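Long-range contacts in actinorhodin polyketide putative beta-ketoacyl synthase 2 (Streptomyces coelicolor A3, PDB 1TQY), which serves as the chain length factor that pairs with a ketosynthase and probably helps set the length of the polyketide chain in actinorhodin biosynthesis: residues L224-R229 with Y375-V380; P330-K335 with A363-V368. All coordinates share one frame; numbering follows the deposited sequence.

Contact 1. Residues L224-R229 with Y375-V380; sequences LPFDER and YGIDLV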
# COMPACT_ATOMS: atom_id res chain seq x y z
N LEU B 224 26.34 -11.08 -5.05
CA LEU B 224 27.43 -10.27 -5.54
C LEU B 224 27.03 -9.20 -6.55
O LEU B 224 27.36 -9.30 -7.73
CB LEU B 224 28.48 -11.21 -6.15
CG LEU B 224 28.96 -12.34 -5.23
CD1 LEU B 224 29.85 -13.31 -6.01
CD2 LEU B 224 29.72 -11.75 -4.06
N PRO B 225 26.32 -8.16 -6.11
CA PRO B 225 25.92 -7.12 -7.05
C PRO B 225 27.11 -6.40 -7.70
O PRO B 225 28.04 -5.99 -7.01
CB PRO B 225 25.06 -6.18 -6.20
CG PRO B 225 25.67 -6.32 -4.83
CD PRO B 225 25.87 -7.83 -4.74
N PHE B 226 27.06 -6.28 -9.02
CA PHE B 226 28.11 -5.62 -9.81
C PHE B 226 29.37 -6.46 -10.01
O PHE B 226 30.33 -6.00 -10.64
CB PHE B 226 28.47 -4.25 -9.20
CG PHE B 226 27.32 -3.26 -9.17
CD1 PHE B 226 26.89 -2.72 -7.98
CD2 PHE B 226 26.65 -2.92 -10.35
CE1 PHE B 226 25.80 -1.83 -7.94
CE2 PHE B 226 25.57 -2.04 -10.33
CZ PHE B 226 25.14 -1.50 -9.12
N ASP B 227 29.37 -7.69 -9.50
CA ASP B 227 30.52 -8.58 -9.68
C ASP B 227 30.29 -9.40 -10.94
O ASP B 227 29.15 -9.75 -11.26
CB ASP B 227 30.65 -9.53 -8.49
CG ASP B 227 31.93 -10.34 -8.53
OD1 ASP B 227 32.88 -10.01 -7.79
OD2 ASP B 227 31.98 -11.31 -9.31
N GLU B 228 31.36 -9.74 -11.65
CA GLU B 228 31.20 -10.52 -12.87
C GLU B 228 30.58 -11.89 -12.59
O GLU B 228 30.03 -12.51 -13.49
CB GLU B 228 32.53 -10.69 -13.60
CG GLU B 228 33.60 -11.39 -12.81
CD GLU B 228 34.82 -11.68 -13.66
OE1 GLU B 228 35.30 -10.74 -14.34
OE2 GLU B 228 35.29 -12.84 -13.65
N ARG B 229 30.66 -12.34 -11.34
CA ARG B 229 30.07 -13.63 -10.98
C ARG B 229 28.63 -13.51 -10.44
O ARG B 229 28.07 -14.48 -9.94
CB ARG B 229 30.95 -14.36 -9.95
CG ARG B 229 32.35 -14.77 -10.45
CD ARG B 229 32.29 -15.74 -11.64
NE ARG B 229 33.62 -16.13 -12.11
CZ ARG B 229 34.47 -16.90 -11.42
NH1 ARG B 229 34.12 -17.36 -10.23
NH2 ARG B 229 35.66 -17.20 -11.92
N TYR B 375 30.59 -1.99 -16.42
CA TYR B 375 29.77 -1.19 -15.50
C TYR B 375 30.29 0.22 -15.26
O TYR B 375 29.52 1.13 -14.90
CB TYR B 375 29.61 -1.91 -14.16
CG TYR B 375 28.97 -3.28 -14.28
CD1 TYR B 375 28.25 -3.64 -15.42
CD2 TYR B 375 29.05 -4.21 -13.24
CE1 TYR B 375 27.62 -4.87 -15.52
CE2 TYR B 375 28.41 -5.45 -13.33
CZ TYR B 375 27.70 -5.76 -14.48
OH TYR B 375 27.05 -6.97 -14.58
N GLY B 376 31.59 0.41 -15.44
CA GLY B 376 32.19 1.71 -15.25
C GLY B 376 31.82 2.38 -13.93
O GLY B 376 31.35 3.51 -13.93
N ILE B 377 32.01 1.69 -12.81
CA ILE B 377 31.67 2.29 -11.53
C ILE B 377 32.82 2.22 -10.54
O ILE B 377 33.68 1.35 -10.63
CB ILE B 377 30.45 1.61 -10.89
CG1 ILE B 377 30.74 0.14 -10.63
CG2 ILE B 377 29.23 1.77 -11.79
CD1 ILE B 377 29.63 -0.58 -9.88
N ASP B 378 32.84 3.17 -9.61
CA ASP B 378 33.87 3.19 -8.58
C ASP B 378 33.24 2.55 -7.33
O ASP B 378 32.69 3.26 -6.50
CB ASP B 378 34.30 4.64 -8.30
CG ASP B 378 35.30 4.75 -7.15
OD1 ASP B 378 35.93 3.73 -6.79
OD2 ASP B 378 35.47 5.86 -6.61
N LEU B 379 33.32 1.23 -7.21
CA LEU B 379 32.74 0.52 -6.06
C LEU B 379 33.62 0.53 -4.82
O LEU B 379 34.82 0.31 -4.92
CB LEU B 379 32.45 -0.95 -6.40
CG LEU B 379 31.01 -1.42 -6.59
CD1 LEU B 379 31.00 -2.95 -6.53
CD2 LEU B 379 30.09 -0.86 -5.52
N VAL B 380 33.02 0.76 -3.66
CA VAL B 380 33.76 0.75 -2.41
C VAL B 380 33.75 -0.68 -1.88
O VAL B 380 32.73 -1.18 -1.42
CB VAL B 380 33.11 1.67 -1.36
CG1 VAL B 380 33.96 1.67 -0.10
CG2 VAL B 380 32.99 3.10 -1.90
O HOH W 1 26.94 -7.96 -12.03
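Tyr-375, Ile-377 and Leu-379 gather round Phe-226, the third residue of a type II turn running from Leu-224 to Asp-227. Tyr-375 presents the edge of its ring: CE2 lies 3.4 Å from Phe-226 O, which sits close to the ring plane and is buried here without a hydrogen-bonding partner. Tyr-375 CD2 also meets the edge of the Phe-226 ring, near its plane, close to CD2 of that ring. Further out, Tyr-375 OH donates to a water (2.7 Å), which in turn donates to Asp-227 O (2.9 Å). Ile-377 has CG1 set between its backbone N and carbonyl carbon (chi1 61°), and from there CD1 reaches over one face of the Phe-226 ring. This CH-pi contact, 3.9 Å from Ile-377 CD1 to the Phe-226 ring centroid and 23° off the normal, is displaced toward the CG side. Leu-379 adds CD1, 3.9 Å from Phe-226 CB. On the turn side, Asp-227 OD2 accepts from Arg-229 N in an Asx turn, while its OD1 meets Arg-221. Helix 310-324 borders the cluster, touching Phe-226, Tyr-375 and Ile-377, and Leu-379 rests on Val-331 of the adjacent strand 330-332.

Contact 2. Residues P330-K335 with A363-V368; sequences PVTVPK and APTAGV
The backbones draw closest at Pro-334 and Thr-365, whose CA atoms lie 4.9 Å apart where strand 330-332 has ended and a 3-10 segment begins. The site belongs to the C-terminal half of the thiolase fold, where the loop after helix 345-359 returns past the end of strand 330-332 on its way to the parallel neighbour strand 378-379. Two threonines carry the polar chemistry, their side chains running antiparallel alongside one another. Thr-332 holds OG1 anti to its backbone N (chi1 -175°), and this hydroxyl donates to Ala-363 O at 2.6 Å. The C=O...OG1 angle is 149°, with the donor tilted modestly from the carbonyl plane. The second bond is donated from the same segment: Val-333 N-H to Thr-365 OG1, 2.8 Å and nearly straight at 164°. The same threonine hydroxyl is bonded to Val-380 O, so it links Val-333, just after strand 330-332, to Val-380 by strand 378-379. Thr-365 also lays its methyl against Val-333, with CG2 3.9 Å from the valine CB. An apolar patch lies beside the hydroxyls: Pro-334 CG meets Ala-363 CB at 3.7 Å, and Thr-352 of helix 345-359 touches both residues. Phe-303 of strand 301-303 packs against Thr-332 and Pro-334. Pro-364 O, buried without a polar partner in the model, faces carbon instead, with Pro-334 CA 3.8 Å away.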
# COMPACT_ATOMS: atom_id res chain seq x y z
N PRO B 330 31.66 7.59 -5.84
CA PRO B 330 31.79 6.34 -5.09
C PRO B 330 30.45 5.63 -5.07
O PRO B 330 29.41 6.26 -4.88
CB PRO B 330 32.20 6.82 -3.70
CG PRO B 330 33.05 8.02 -4.01
CD PRO B 330 32.22 8.72 -5.08
N VAL B 331 30.46 4.33 -5.30
CA VAL B 331 29.22 3.58 -5.27
C VAL B 331 29.43 2.48 -4.25
O VAL B 331 30.53 1.96 -4.11
CB VAL B 331 28.90 2.91 -6.63
CG1 VAL B 331 27.62 2.07 -6.51
CG2 VAL B 331 28.72 3.98 -7.71
N THR B 332 28.38 2.14 -3.52
CA THR B 332 28.49 1.08 -2.53
C THR B 332 27.18 0.32 -2.37
O THR B 332 26.10 0.84 -2.65
CB THR B 332 28.97 1.64 -1.16
OG1 THR B 332 29.19 0.54 -0.27
CG2 THR B 332 27.94 2.56 -0.55
N VAL B 333 27.29 -0.93 -1.94
CA VAL B 333 26.12 -1.78 -1.76
C VAL B 333 26.27 -2.58 -0.46
O VAL B 333 26.59 -3.77 -0.48
CB VAL B 333 25.98 -2.76 -2.96
CG1 VAL B 333 24.74 -3.62 -2.80
CG2 VAL B 333 25.91 -1.96 -4.26
N PRO B 334 26.03 -1.93 0.69
CA PRO B 334 26.15 -2.64 1.97
C PRO B 334 25.17 -3.80 2.14
O PRO B 334 25.43 -4.72 2.90
CB PRO B 334 25.93 -1.53 3.00
CG PRO B 334 26.44 -0.31 2.28
CD PRO B 334 25.83 -0.49 0.91
N LYS B 335 24.05 -3.76 1.42
CA LYS B 335 23.07 -4.84 1.55
C LYS B 335 23.67 -6.21 1.24
O LYS B 335 23.01 -7.24 1.43
CB LYS B 335 21.83 -4.58 0.69
CG LYS B 335 22.08 -4.45 -0.81
CD LYS B 335 20.75 -4.39 -1.58
CE LYS B 335 19.94 -3.14 -1.22
NZ LYS B 335 20.61 -1.88 -1.70
N ALA B 363 30.28 3.14 4.14
CA ALA B 363 30.11 1.71 4.44
C ALA B 363 30.54 0.95 3.19
O ALA B 363 30.12 1.27 2.09
CB ALA B 363 28.64 1.44 4.75
N PRO B 364 31.39 -0.07 3.35
CA PRO B 364 31.88 -0.86 2.21
C PRO B 364 30.94 -1.94 1.68
O PRO B 364 29.89 -2.22 2.27
CB PRO B 364 33.17 -1.46 2.75
CG PRO B 364 32.78 -1.79 4.17
CD PRO B 364 32.03 -0.52 4.60
N THR B 365 31.32 -2.52 0.54
CA THR B 365 30.54 -3.59 -0.07
C THR B 365 31.30 -4.89 0.18
O THR B 365 32.51 -4.95 -0.07
CB THR B 365 30.39 -3.40 -1.59
OG1 THR B 365 29.87 -2.09 -1.86
CG2 THR B 365 29.45 -4.45 -2.17
N ALA B 366 30.60 -5.90 0.66
CA ALA B 366 31.19 -7.20 0.96
C ALA B 366 31.02 -8.20 -0.19
O ALA B 366 30.10 -8.07 -1.00
CB ALA B 366 30.54 -7.78 2.23
N GLY B 367 31.91 -9.19 -0.25
CA GLY B 367 31.83 -10.24 -1.26
C GLY B 367 32.39 -9.98 -2.65
O GLY B 367 33.22 -10.76 -3.14
N VAL B 368 31.91 -8.92 -3.29
CA VAL B 368 32.34 -8.54 -4.63
C VAL B 368 33.86 -8.43 -4.68
O VAL B 368 34.47 -7.83 -3.79
CB VAL B 368 31.73 -7.17 -5.02
CG1 VAL B 368 32.08 -6.82 -6.46
CG2 VAL B 368 30.22 -7.22 -4.82

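Both contacts are buried, but contact 2 lies deeper, about 15 Å from the chain centre to its own centre against about 21 Å for contact 1, where Ile-377 is still partly exposed. Each holds one of two neighbouring parallel strands, 378-379 in contact 1 and 330-332 in contact 2: Val-331 N probably bonds to Asp-378 O, and Thr-365 N probably to Val-380 O at 2.8 Å. Both segments of contact 2 fall between those of contact 1 in the sequence. Their chemistry differs accordingly. Contact 1 gathers apolar groups round an aromatic ring beside helix 310-324 and adds one water bridge, whereas contact 2 relies on direct threonine hydrogen bonds to backbone atoms.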